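Local coordinates for putative lipoprotein (Bacteroides thetaiotaomicron, PDB 4Q1Z) that is of unknown function but is a putative lipoprotein of the DUF4876 family, built of two beta-rich domains, at residues A[385-388]-A[389-393]; A[371-374]-A[375-378]; A[188-191]-A[192-196]; A[313-316]-A[317-321]. All coordinates share one frame; numbering follows the deposited sequence.

Contact 1: residues A[385-388]-A[389-393]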
loop_
_atom_site.group_PDB
_atom_site.type_symbol
_atom_site.label_atom_id
_atom_site.label_comp_id
_atom_site.label_asym_id
_atom_site.label_seq_id
_atom_site.Cartn_x
_atom_site.Cartn_y
_atom_site.Cartn_z
ATOM N N VAL A 385 -14.992 1.912 4.807
ATOM C CA VAL A 385 -14.639 1.983 6.230
ATOM C C VAL A 385 -13.240 2.564 6.330
ATOM O O VAL A 385 -12.371 2.181 5.551
ATOM C CB VAL A 385 -14.761 0.612 6.970
ATOM C CG1 VAL A 385 -14.173 0.678 8.380
ATOM C CG2 VAL A 385 -16.217 0.136 7.034
HETATM N N MSE A 386 -13.025 3.497 7.280
HETATM C CA MSE A 386 -11.703 4.071 7.550
HETATM C C MSE A 386 -11.038 3.310 8.702
HETATM O O MSE A 386 -11.654 3.153 9.768
HETATM C CB MSE A 386 -11.804 5.556 7.869
HETATM C CG MSE A 386 -11.733 6.428 6.633
HETATM SE SE MSE A 386 -12.389 8.183 7.057
HETATM C CE MSE A 386 -10.932 8.953 8.057
ATOM N N ARG A 387 -9.784 2.830 8.478
ATOM C CA ARG A 387 -8.984 2.065 9.438
ATOM C C ARG A 387 -9.699 0.719 9.760
ATOM O O ARG A 387 -9.823 0.311 10.918
ATOM C CB ARG A 387 -8.664 2.897 10.707
ATOM C CG ARG A 387 -7.746 4.092 10.434
ATOM C CD ARG A 387 -7.567 4.983 11.643
ATOM N NE ARG A 387 -7.049 6.292 11.248
ATOM C CZ ARG A 387 -7.769 7.406 11.179
ATOM N NH1 ARG A 387 -9.043 7.403 11.546
ATOM N NH2 ARG A 387 -7.210 8.542 10.780
ATOM N N ARG A 388 -10.157 0.029 8.703
ATOM C CA ARG A 388 -10.815 -1.274 8.803
ATOM C C ARG A 388 -9.812 -2.302 9.347
ATOM O O ARG A 388 -8.607 -2.144 9.129
ATOM C CB ARG A 388 -11.363 -1.707 7.422
ATOM C CG ARG A 388 -12.332 -2.893 7.466
ATOM C CD ARG A 388 -12.533 -3.549 6.118
ATOM N NE ARG A 388 -13.092 -2.621 5.135
ATOM C CZ ARG A 388 -14.390 -2.446 4.907
ATOM N NH1 ARG A 388 -15.294 -3.138 5.595
ATOM N NH2 ARG A 388 -14.795 -1.584 3.988
ATOM N N ASN A 389 -10.315 -3.339 10.065
ATOM C CA ASN A 389 -9.545 -4.429 10.692
ATOM C C ASN A 389 -8.458 -3.887 11.620
ATOM O O ASN A 389 -7.319 -4.361 11.572
ATOM C CB ASN A 389 -8.908 -5.392 9.659
ATOM C CG ASN A 389 -9.756 -5.767 8.487
ATOM O OD1 ASN A 389 -10.943 -6.079 8.612
ATOM N ND2 ASN A 389 -9.136 -5.801 7.318
ATOM N N GLY A 390 -8.819 -2.891 12.426
ATOM C CA GLY A 390 -7.947 -2.280 13.416
ATOM C C GLY A 390 -6.647 -1.676 12.935
ATOM O O GLY A 390 -5.634 -1.800 13.619
ATOM N N ALA A 391 -6.645 -1.010 11.779
ATOM C CA ALA A 391 -5.449 -0.291 11.339
ATOM C C ALA A 391 -5.239 0.893 12.313
ATOM O O ALA A 391 -6.218 1.515 12.744
ATOM C CB ALA A 391 -5.623 0.179 9.909
ATOM N N LYS A 392 -4.002 1.123 12.764
ATOM C CA LYS A 392 -3.746 2.147 13.777
ATOM C C LYS A 392 -3.425 3.528 13.185
ATOM O O LYS A 392 -2.759 3.657 12.158
ATOM C CB LYS A 392 -2.621 1.696 14.734
HETATM N N MSE A 393 -3.905 4.564 13.867
HETATM C CA MSE A 393 -3.683 5.963 13.502
HETATM C C MSE A 393 -2.273 6.375 13.989
HETATM O O MSE A 393 -1.963 6.110 15.153
HETATM C CB MSE A 393 -4.783 6.822 14.145
HETATM C CG MSE A 393 -4.574 8.312 14.011
HETATM SE SE MSE A 393 -5.706 9.269 15.259
HETATM C CE MSE A 393 -7.333 9.217 14.323
HETATM O O HOH W 1 -9.061 0.951 13.887
HETATM O O HOH W 2 -11.905 -1.428 12.773
#
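Arg387 and Met393 meet where the terminal methyl of the selenomethionine, CE, lies over one face of the guanidinium, off toward its rim, at 3.6 Å from Arg387 NH2. The arginine chain is extended from CG to NE and runs past Ala391, with its CB 3.5 Å from Ala391 O, while Met393 bends at its last torsion (chi3 -80°) to bring CE over the flat group. Between them the chain reverses. Ala391 N gives a weak, long bond of 3.5 Å to Arg388 O, and a bridging water donates both to Arg387 O and to Ala391 O, each at 3.1 Å. The two middle residues, Asn389 and Gly390, both have left-handed helical backbone angles. Asn389 OD1 sits against the Arg388 chain, 3.7 Å from its CG. Within 385-388, Val385 CB lies over the centre of one face of the Arg388 guanidinium. Outside the loop, Arg387 is held by a salt bridge to Glu222 and Arg388 by one to Glu112. Asn389 ND2 bonds to Tyr368 OH. This is a tight reverse turn in a surface loop following strand 378-382, its two arginines tied to acidic residues elsewhere in the chain.

Contact 2: residues A[371-374]-A[375-378]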
loop_
_atom_site.group_PDB
_atom_site.type_symbol
_atom_site.label_atom_id
_atom_site.label_comp_id
_atom_site.label_asym_id
_atom_site.label_seq_id
_atom_site.Cartn_x
_atom_site.Cartn_y
_atom_site.Cartn_z
ATOM N N THR A 371 -0.626 -9.275 -5.120
ATOM C CA THR A 371 -0.067 -10.121 -6.188
ATOM C C THR A 371 0.097 -9.311 -7.500
ATOM O O THR A 371 0.363 -9.897 -8.551
ATOM C CB THR A 371 -0.953 -11.374 -6.410
ATOM O OG1 THR A 371 -2.203 -11.005 -6.990
ATOM C CG2 THR A 371 -1.171 -12.183 -5.138
ATOM N N ASN A 372 -0.083 -7.962 -7.420
ATOM C CA ASN A 372 -0.050 -6.985 -8.517
ATOM C C ASN A 372 -1.157 -7.294 -9.540
ATOM O O ASN A 372 -0.947 -7.248 -10.758
ATOM C CB ASN A 372 1.343 -6.897 -9.157
ATOM C CG ASN A 372 2.352 -6.247 -8.259
ATOM O OD1 ASN A 372 2.043 -5.795 -7.164
ATOM N ND2 ASN A 372 3.576 -6.148 -8.720
ATOM N N ASN A 373 -2.349 -7.613 -9.006
ATOM C CA ASN A 373 -3.560 -7.923 -9.766
ATOM C C ASN A 373 -4.744 -7.503 -8.937
ATOM O O ASN A 373 -5.062 -8.156 -7.950
ATOM C CB ASN A 373 -3.627 -9.409 -10.132
ATOM C CG ASN A 373 -4.558 -9.708 -11.274
ATOM O OD1 ASN A 373 -5.676 -9.181 -11.375
ATOM N ND2 ASN A 373 -4.112 -10.579 -12.162
ATOM N N SER A 374 -5.377 -6.396 -9.315
ATOM C CA SER A 374 -6.490 -5.800 -8.576
ATOM C C SER A 374 -7.770 -6.598 -8.717
ATOM O O SER A 374 -8.619 -6.511 -7.825
ATOM C CB SER A 374 -6.705 -4.346 -8.993
ATOM O OG SER A 374 -5.744 -3.540 -8.328
ATOM N N THR A 375 -7.905 -7.406 -9.791
ATOM C CA THR A 375 -9.073 -8.293 -9.953
ATOM C C THR A 375 -9.092 -9.320 -8.799
ATOM O O THR A 375 -10.159 -9.665 -8.292
ATOM C CB THR A 375 -9.070 -8.987 -11.325
ATOM O OG1 THR A 375 -8.752 -8.049 -12.367
ATOM C CG2 THR A 375 -10.392 -9.675 -11.630
ATOM N N ASP A 376 -7.895 -9.718 -8.349
ATOM C CA ASP A 376 -7.659 -10.731 -7.338
ATOM C C ASP A 376 -7.415 -10.189 -5.924
ATOM O O ASP A 376 -7.773 -10.869 -4.953
ATOM C CB ASP A 376 -6.432 -11.587 -7.744
ATOM C CG ASP A 376 -6.451 -12.264 -9.118
ATOM O OD1 ASP A 376 -7.550 -12.347 -9.740
ATOM O OD2 ASP A 376 -5.376 -12.757 -9.555
ATOM N N ASP A 377 -6.764 -9.027 -5.793
ATOM C CA ASP A 377 -6.366 -8.495 -4.485
ATOM C C ASP A 377 -7.435 -7.666 -3.760
ATOM O O ASP A 377 -7.299 -7.446 -2.553
ATOM C CB ASP A 377 -5.089 -7.640 -4.633
ATOM C CG ASP A 377 -3.890 -8.347 -5.247
ATOM O OD1 ASP A 377 -3.904 -9.600 -5.319
ATOM O OD2 ASP A 377 -2.961 -7.651 -5.694
ATOM N N PHE A 378 -8.482 -7.214 -4.465
ATOM C CA PHE A 378 -9.482 -6.367 -3.841
ATOM C C PHE A 378 -10.881 -6.944 -3.780
ATOM O O PHE A 378 -11.393 -7.464 -4.773
ATOM C CB PHE A 378 -9.565 -5.018 -4.575
ATOM C CG PHE A 378 -8.393 -4.116 -4.281
ATOM C CD1 PHE A 378 -7.207 -4.234 -4.997
ATOM C CD2 PHE A 378 -8.469 -3.159 -3.278
ATOM C CE1 PHE A 378 -6.108 -3.440 -4.685
ATOM C CE2 PHE A 378 -7.378 -2.336 -2.992
ATOM C CZ PHE A 378 -6.204 -2.483 -3.695
HETATM O O HOH W 3 -3.348 -5.050 -6.738
HETATM O O HOH W 4 -11.299 -6.423 -7.381
#
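Ser374, Asn373 and Asp377 carry this contact, at the start of the short helix 374-377. Asn373 O accepts two backbone bonds: Asp377 N at 2.9 Å, in the carbonyl plane, and Asp376 N at 3.3 Å, well above that plane. The Asn373 side chain reaches forward as well, its OD1 taking a weak bond from Thr375 N at 3.3 Å. This Asx turn makes Asn373 the N-cap of the helix. Its amide also stacks on the Asp376 carboxylate, the planes only 14° apart and Asn373 CG 3.6 Å from Asp376 OD2. Asp377, buried, reaches back to the loop before the cap. With CG turned anti to its carbonyl carbon (chi1 -57°), its OD1 receives Thr371 OG1 at 2.8 Å on the syn lone pair, while Thr371 N meets OD2 at 2.9 Å from above the carboxylate plane; Asn373 N adds a weak bond to OD2. Arg347 forms a salt bridge with that same OD2, and Gln369 bonds to OD1, so both oxygens are gripped. Ser374 OG bonds to Asp330 and lies obliquely to the Phe378 ring, 3.7 Å from CE1. A water donates to both Ser374 OG and Asp377 OD2, sitting in plane at the edge of that ring, while Phe378 itself packs on Val311 of strand 307-312 and Ile345 of strand 344-347.

Contact 3: residues A[188-191]-A[192-196]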
loop_
_atom_site.group_PDB
_atom_site.type_symbol
_atom_site.label_atom_id
_atom_site.label_comp_id
_atom_site.label_asym_id
_atom_site.label_seq_id
_atom_site.Cartn_x
_atom_site.Cartn_y
_atom_site.Cartn_z
ATOM N N TYR A 188 7.231 12.134 8.961
ATOM C CA TYR A 188 6.014 11.311 8.953
ATOM C C TYR A 188 6.291 9.811 8.902
ATOM O O TYR A 188 6.085 9.180 7.860
ATOM C CB TYR A 188 5.038 11.715 7.829
ATOM C CG TYR A 188 4.720 13.193 7.842
ATOM C CD1 TYR A 188 3.711 13.702 8.656
ATOM C CD2 TYR A 188 5.483 14.096 7.103
ATOM C CE1 TYR A 188 3.442 15.072 8.700
ATOM C CE2 TYR A 188 5.244 15.466 7.164
ATOM C CZ TYR A 188 4.211 15.950 7.950
ATOM O OH TYR A 188 3.980 17.304 8.000
ATOM N N PRO A 189 6.648 9.198 10.058
ATOM C CA PRO A 189 6.830 7.746 10.070
ATOM C C PRO A 189 5.515 6.993 10.203
ATOM O O PRO A 189 4.571 7.444 10.878
ATOM C CB PRO A 189 7.688 7.508 11.305
ATOM C CG PRO A 189 7.323 8.609 12.226
ATOM C CD PRO A 189 6.908 9.777 11.397
ATOM N N LEU A 190 5.496 5.796 9.605
ATOM C CA LEU A 190 4.396 4.870 9.704
ATOM C C LEU A 190 4.976 3.572 10.270
ATOM O O LEU A 190 5.953 3.043 9.745
ATOM C CB LEU A 190 3.741 4.703 8.322
ATOM C CG LEU A 190 2.205 4.642 8.239
ATOM C CD1 LEU A 190 1.561 5.929 8.682
ATOM C CD2 LEU A 190 1.771 4.345 6.831
ATOM N N ALA A 191 4.468 3.142 11.421
ATOM C CA ALA A 191 4.911 1.911 12.078
ATOM C C ALA A 191 4.191 0.705 11.468
ATOM O O ALA A 191 3.103 0.875 10.912
ATOM C CB ALA A 191 4.616 1.990 13.569
ATOM N N PRO A 192 4.739 -0.525 11.560
ATOM C CA PRO A 192 3.988 -1.695 11.052
ATOM C C PRO A 192 2.577 -1.776 11.679
ATOM O O PRO A 192 2.445 -1.794 12.906
ATOM C CB PRO A 192 4.861 -2.890 11.494
ATOM C CG PRO A 192 6.211 -2.339 11.674
ATOM C CD PRO A 192 6.031 -0.932 12.158
ATOM N N GLY A 193 1.547 -1.805 10.842
ATOM C CA GLY A 193 0.160 -1.871 11.298
ATOM C C GLY A 193 -0.582 -0.544 11.322
ATOM O O GLY A 193 -1.773 -0.490 11.665
ATOM N N GLU A 194 0.144 0.546 10.979
ATOM C CA GLU A 194 -0.376 1.899 10.912
ATOM C C GLU A 194 -0.777 2.244 9.494
ATOM O O GLU A 194 -0.131 1.823 8.532
ATOM C CB GLU A 194 0.646 2.917 11.419
ATOM C CG GLU A 194 0.726 3.040 12.935
ATOM C CD GLU A 194 1.598 4.164 13.471
ATOM O OE1 GLU A 194 2.370 4.759 12.683
ATOM O OE2 GLU A 194 1.509 4.451 14.688
ATOM N N SER A 195 -1.864 3.005 9.376
ATOM C CA SER A 195 -2.393 3.508 8.111
ATOM C C SER A 195 -2.237 5.025 8.014
ATOM O O SER A 195 -2.248 5.722 9.026
ATOM C CB SER A 195 -3.879 3.168 7.964
ATOM O OG SER A 195 -4.154 1.856 7.507
ATOM N N CYS A 196 -2.109 5.517 6.782
ATOM C CA CYS A 196 -2.196 6.923 6.423
ATOM C C CYS A 196 -3.363 7.076 5.455
ATOM O O CYS A 196 -3.373 6.443 4.389
ATOM C CB CYS A 196 -0.909 7.482 5.834
ATOM S SG CYS A 196 -1.004 9.252 5.456
HETATM O O HOH W 5 4.234 6.496 13.850
#
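A type II beta turn from Ala191 to Glu194 connects the short strand 189-190 to strand 195-199, and Glu194 folds back across it onto Ala191. The turn closes with Glu194 N donating to Ala191 O at 3.0 Å. The glutamate side chain, extended beyond CG, then brings OE1 to Ala191 N at 2.9 Å. That N-H points straight at the oxygen (179°) but reaches it from 52° out of the carboxylate plane, and a water donates to the same OE1 at 2.8 Å and also to Pro189 O. Two residues of the turn thus hold each other twice, once through the backbone and once through a carboxylate. Pro192 and Gly193 fill the corner positions: the proline ring fixes the first, and Gly193, at phi 99°, adopts a backbone that would press a side chain against the preceding carbonyl. The two strands joined here do not pair with each other, for strand 189-190 pairs with 142-143 while 195-199 belongs to the large mixed sheet. Leu190 spans the gap on the buried side, its CD2 3.6 Å from Glu194 O and its CD1 4.1 Å from Cys196 CB. Asn136 of strand 131-136 bonds through ND2 to Leu190 O and through its backbone to Gly193 and Glu194.

Contact 4: residues A[313-316]-A[317-321]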
loop_
_atom_site.group_PDB
_atom_site.type_symbol
_atom_site.label_atom_id
_atom_site.label_comp_id
_atom_site.label_asym_id
_atom_site.label_seq_id
_atom_site.Cartn_x
_atom_site.Cartn_y
_atom_site.Cartn_z
ATOM N N ALA A 313 -8.513 0.925 -11.166
ATOM C CA ALA A 313 -9.970 0.836 -11.039
ATOM C C ALA A 313 -10.581 1.302 -12.350
ATOM O O ALA A 313 -9.987 2.128 -13.074
ATOM C CB ALA A 313 -10.499 1.624 -9.850
ATOM N N VAL A 314 -11.709 0.657 -12.719
ATOM C CA VAL A 314 -12.446 0.875 -13.968
ATOM C C VAL A 314 -13.960 0.860 -13.685
ATOM O O VAL A 314 -14.379 0.542 -12.565
ATOM C CB VAL A 314 -12.073 -0.162 -15.066
ATOM C CG1 VAL A 314 -10.623 -0.015 -15.546
ATOM C CG2 VAL A 314 -12.390 -1.588 -14.627
ATOM N N ASN A 315 -14.763 1.231 -14.711
ATOM C CA ASN A 315 -16.225 1.340 -14.711
ATOM C C ASN A 315 -16.911 0.077 -14.225
ATOM O O ASN A 315 -17.772 0.151 -13.363
ATOM C CB ASN A 315 -16.740 1.662 -16.128
ATOM C CG ASN A 315 -16.200 2.896 -16.803
ATOM O OD1 ASN A 315 -14.997 3.153 -16.858
ATOM N ND2 ASN A 315 -17.086 3.636 -17.421
ATOM N N ASN A 316 -16.555 -1.073 -14.819
ATOM C CA ASN A 316 -17.127 -2.393 -14.539
ATOM C C ASN A 316 -16.220 -3.476 -15.093
ATOM O O ASN A 316 -15.125 -3.164 -15.550
ATOM C CB ASN A 316 -18.538 -2.521 -15.125
ATOM C CG ASN A 316 -18.688 -1.936 -16.489
ATOM O OD1 ASN A 316 -18.008 -2.323 -17.431
ATOM N ND2 ASN A 316 -19.537 -0.931 -16.600
ATOM N N GLU A 317 -16.671 -4.739 -15.070
ATOM C CA GLU A 317 -15.882 -5.888 -15.526
ATOM C C GLU A 317 -15.620 -5.918 -17.062
ATOM O O GLU A 317 -14.818 -6.748 -17.515
ATOM C CB GLU A 317 -16.516 -7.214 -15.070
ATOM C CG GLU A 317 -18.020 -7.337 -15.284
ATOM C CD GLU A 317 -18.892 -6.801 -14.164
ATOM O OE1 GLU A 317 -19.134 -5.571 -14.141
ATOM O OE2 GLU A 317 -19.353 -7.611 -13.324
ATOM N N SER A 318 -16.232 -4.987 -17.836
ATOM C CA SER A 318 -16.086 -4.915 -19.294
ATOM C C SER A 318 -14.874 -4.119 -19.747
ATOM O O SER A 318 -14.527 -4.169 -20.928
ATOM C CB SER A 318 -17.332 -4.297 -19.920
ATOM O OG SER A 318 -17.237 -2.881 -20.025
ATOM N N LYS A 319 -14.251 -3.366 -18.840
ATOM C CA LYS A 319 -13.154 -2.476 -19.191
ATOM C C LYS A 319 -11.757 -3.112 -18.989
ATOM O O LYS A 319 -10.844 -2.435 -18.509
ATOM C CB LYS A 319 -13.293 -1.174 -18.367
ATOM C CG LYS A 319 -14.627 -0.440 -18.537
ATOM C CD LYS A 319 -14.553 0.699 -19.547
ATOM C CE LYS A 319 -15.808 0.755 -20.387
ATOM N NZ LYS A 319 -15.751 1.835 -21.402
HETATM N N MSE A 320 -11.552 -4.377 -19.387
HETATM C CA MSE A 320 -10.216 -4.989 -19.184
HETATM C C MSE A 320 -9.240 -4.620 -20.315
HETATM O O MSE A 320 -8.020 -4.703 -20.123
HETATM C CB MSE A 320 -10.237 -6.525 -18.979
HETATM C CG MSE A 320 -11.602 -7.136 -18.748
HETATM SE SE MSE A 320 -12.484 -7.298 -20.456
HETATM C CE MSE A 320 -10.994 -8.159 -21.585
ATOM N N ASN A 321 -9.786 -4.197 -21.472
ATOM C CA ASN A 321 -9.072 -3.778 -22.681
ATOM C C ASN A 321 -8.903 -2.226 -22.700
ATOM O O ASN A 321 -8.502 -1.635 -23.713
ATOM C CB ASN A 321 -9.850 -4.285 -23.921
ATOM C CG ASN A 321 -11.336 -3.933 -23.951
ATOM O OD1 ASN A 321 -11.960 -3.538 -22.943
ATOM N ND2 ASN A 321 -11.948 -4.101 -25.117
#
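Asn316 to Lys319 form a type I beta turn, closed by a weak but straight bond from Lys319 N to Asn316 O (3.4 Å, 171°). The Asn316 side chain adds bonds at the same corner. Its CG stands between the backbone N and the carbonyl carbon (chi1 42°), which swings OD1 round to Ser318 and makes an Asx turn there. OD1 is doubly gripped: Ser318 OG donates to it at 2.8 Å, nearly along the C=O axis, and Ser318 N at 3.2 Å, in the carbonyl plane and on a lone pair. Glu317 bends at chi2, and its OE1 comes back to 3.3 Å from Asn316 CB. Lys319, the last residue of the turn, lies across the side chains of Val314 and Asn315. Its CB rests on Val314 CB at 3.7 Å, with Val314 CG2 also against it, and its CD comes to 3.7 Å from Asn315 OD1 as the two side chains cross at an angle. Val314, buried, also packs on Ala157 and Ile333, and Asn315 touches Phe262, in the surface loop between strands 307-312 and 344-347. Two neutral donors on one amide oxygen would hold the Asn316 side chain against rotation about chi2 without any charge pairing, while the lysine contributes through its hydrocarbon stem, so polar bonds at the corner and apolar contact beside it probably shape the loop together.

How the contacts relate
Contacts 1 and 4 lie at the surface, while contacts 2 and 3 are partly buried. Contacts 1 and 3 touch, their centres about 11 Å apart: Lys392 N probably bonds to Gly193 O at 3.0 Å and Lys392 O to Ser195 N, so the stretch 385-393 runs beside the start of strand 195-199. Contacts 2 and 4 lie about 14 Å apart between centres and do not touch, although both pack near strand 307-312, whose end leads into contact 4. Chemistry follows place: contact 2 gathers a buried carboxylate and cap, contact 3 a glutamate across a turn, contact 4 a neutral amide oxygen taking a backbone N-H and a hydroxyl, and contact 1 arginines paired with outside acids.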